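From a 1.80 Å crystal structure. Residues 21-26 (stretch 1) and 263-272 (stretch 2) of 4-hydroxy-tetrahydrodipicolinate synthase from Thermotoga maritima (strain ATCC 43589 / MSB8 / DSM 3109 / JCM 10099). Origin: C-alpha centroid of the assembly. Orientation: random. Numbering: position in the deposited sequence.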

# COMPACT_ATOMS: atom_id res chain seq x y z
N ILE A 21 -6.45 11.09 -27.14
CA ILE A 21 -5.85 12.30 -27.74
C ILE A 21 -6.07 13.49 -26.80
O ILE A 21 -7.10 13.57 -26.12
CB ILE A 21 -6.39 12.53 -29.15
CG1 ILE A 21 -5.51 13.55 -29.89
CG2 ILE A 21 -7.88 12.93 -29.14
CD1 ILE A 21 -5.72 13.63 -31.37
N VAL A 22 -5.03 14.32 -26.67
CA VAL A 22 -5.14 15.59 -25.94
C VAL A 22 -6.12 16.57 -26.60
O VAL A 22 -6.48 16.44 -27.76
CB VAL A 22 -3.78 16.31 -25.77
CG1 VAL A 22 -2.72 15.44 -25.07
CG2 VAL A 22 -3.27 16.79 -27.11
N THR A 23 -6.61 17.50 -25.78
CA THR A 23 -7.43 18.61 -26.19
C THR A 23 -6.53 19.86 -26.16
O THR A 23 -6.30 20.42 -25.11
CB THR A 23 -8.64 18.75 -25.23
OG1 THR A 23 -9.43 17.55 -25.26
CG2 THR A 23 -9.55 19.85 -25.74
N PRO A 24 -6.01 20.31 -27.31
CA PRO A 24 -5.20 21.51 -27.30
C PRO A 24 -5.98 22.77 -27.02
O PRO A 24 -7.14 22.90 -27.43
CB PRO A 24 -4.61 21.56 -28.71
CG PRO A 24 -4.87 20.20 -29.29
CD PRO A 24 -6.10 19.73 -28.65
N PHE A 25 -5.34 23.68 -26.30
CA PHE A 25 -5.86 24.98 -26.00
C PHE A 25 -4.89 26.03 -26.44
O PHE A 25 -3.66 25.81 -26.45
CB PHE A 25 -6.08 25.18 -24.49
CG PHE A 25 -6.98 24.13 -23.84
CD1 PHE A 25 -6.50 23.32 -22.80
CD2 PHE A 25 -8.29 23.95 -24.25
CE1 PHE A 25 -7.31 22.37 -22.21
CE2 PHE A 25 -9.08 22.98 -23.67
CZ PHE A 25 -8.62 22.21 -22.66
N LYS A 26 -5.44 27.18 -26.80
CA LYS A 26 -4.65 28.40 -27.04
C LYS A 26 -5.37 29.58 -26.40
O LYS A 26 -6.57 29.74 -26.62
CB LYS A 26 -4.50 28.65 -28.51
CG LYS A 26 -3.62 29.87 -28.80
CD LYS A 26 -2.94 29.74 -30.15
CE LYS A 26 -2.21 31.03 -30.48
NZ LYS A 26 -1.66 30.96 -31.87
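Stretch 2, residues 263-272: NPIPVKAALN

Stretch 2 begins with an extended residue, Asn-263, followed by a cis peptide bond to Pro-264, which occupies the N-cap position of a helix running from Ile-265 through Asn-272 and beyond. Asn-263 makes no contact with stretch 1, whereas Pro-264 makes a marginal contact, with CB 4.5 Å from CG1 of Val-22. The backbone oxygen of Pro-264 accepts the first helical hydrogen bond, from N of Lys-268 at 3.1 Å. Ile-265 and Pro-266 lie out of reach, and the helix next presents Val-267, whose CG1 packs 3.7 Å from CG1 of Val-22.

Lys-268 makes the polar contact. CA of Lys-268 lies 7.4 Å from CA of Val-22. Although its CA-to-CB bond points sideways, the long side chain passes Val-22, with CG of Lys-268 4.1 Å from CG1 of Val-22. It then extends to Thr-23, where NZ donates a hydrogen bond to the backbone O at 2.7 Å. The same NZ stands 3.3 Å from CD1 of Phe-25, oblique to the ring, and the O of water 1 accepts a hydrogen bond from N of Phe-25 (3.0 Å) and a weak one from NZ of Lys-268 (3.2 Å).

Ala-269 and Ala-270 are again out of reach. One turn after Val-267, Leu-271 points toward stretch 1 and places CD1 3.6 Å from CG2 of Val-22; Asn-272 makes no contact.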

# COMPACT_ATOMS: atom_id res chain seq x y z
N ASN A 263 -0.65 12.88 -15.95
CA ASN A 263 -1.04 12.98 -17.35
C ASN A 263 -2.34 13.78 -17.40
O ASN A 263 -3.23 13.51 -16.58
CB ASN A 263 -1.31 11.54 -17.85
CG ASN A 263 -1.97 11.49 -19.17
OD1 ASN A 263 -3.07 10.92 -19.28
ND2 ASN A 263 -1.31 11.98 -20.20
N PRO A 264 -2.53 14.70 -18.35
CA PRO A 264 -1.63 14.99 -19.49
C PRO A 264 -0.63 16.14 -19.37
O PRO A 264 -0.28 16.74 -20.40
CB PRO A 264 -2.62 15.32 -20.58
CG PRO A 264 -3.73 16.05 -19.85
CD PRO A 264 -3.82 15.41 -18.48
N ILE A 265 -0.15 16.46 -18.17
CA ILE A 265 0.82 17.50 -18.04
C ILE A 265 2.08 17.21 -18.87
O ILE A 265 2.48 18.07 -19.70
CB ILE A 265 1.12 17.84 -16.58
CG1 ILE A 265 -0.09 18.54 -15.96
CG2 ILE A 265 2.30 18.72 -16.46
CD1 ILE A 265 -0.02 18.60 -14.47
N PRO A 266 2.73 16.05 -18.70
CA PRO A 266 3.93 15.76 -19.52
C PRO A 266 3.68 15.63 -21.01
O PRO A 266 4.42 16.23 -21.81
CB PRO A 266 4.42 14.42 -18.94
CG PRO A 266 3.88 14.46 -17.50
CD PRO A 266 2.49 14.94 -17.75
N VAL A 267 2.62 14.94 -21.38
CA VAL A 267 2.37 14.73 -22.84
C VAL A 267 2.10 16.06 -23.59
O VAL A 267 2.60 16.27 -24.73
CB VAL A 267 1.30 13.65 -23.09
CG1 VAL A 267 -0.10 14.12 -22.76
CG2 VAL A 267 1.35 13.17 -24.55
N LYS A 268 1.44 17.02 -22.94
CA LYS A 268 1.25 18.33 -23.55
C LYS A 268 2.59 19.05 -23.69
O LYS A 268 2.83 19.65 -24.71
CB LYS A 268 0.21 19.18 -22.83
CG LYS A 268 -1.23 18.76 -23.15
CD LYS A 268 -2.26 19.73 -22.63
CE LYS A 268 -3.38 19.90 -23.60
NZ LYS A 268 -4.43 20.83 -23.19
N ALA A 269 3.47 18.95 -22.68
CA ALA A 269 4.81 19.59 -22.79
C ALA A 269 5.62 18.96 -23.93
O ALA A 269 6.27 19.65 -24.69
CB ALA A 269 5.55 19.56 -21.45
N ALA A 270 5.52 17.64 -24.08
CA ALA A 270 6.12 16.89 -25.17
C ALA A 270 5.60 17.32 -26.56
O ALA A 270 6.38 17.60 -27.48
CB ALA A 270 5.89 15.36 -24.93
N LEU A 271 4.28 17.39 -26.71
CA LEU A 271 3.66 17.86 -27.97
C LEU A 271 4.09 19.28 -28.30
O LEU A 271 4.34 19.64 -29.49
CB LEU A 271 2.15 17.72 -27.88
CG LEU A 271 1.72 16.23 -27.98
CD1 LEU A 271 0.28 16.13 -27.54
CD2 LEU A 271 1.87 15.72 -29.36
N ASN A 272 4.22 20.10 -27.28
CA ASN A 272 4.72 21.46 -27.52
C ASN A 272 6.19 21.49 -28.01
O ASN A 272 6.56 22.23 -28.97
CB ASN A 272 4.56 22.30 -26.25
CG ASN A 272 5.11 23.70 -26.40
OD1 ASN A 272 6.06 24.06 -25.72
ND2 ASN A 272 4.50 24.52 -27.26
O HOH W 1 -2.74 22.80 -25.13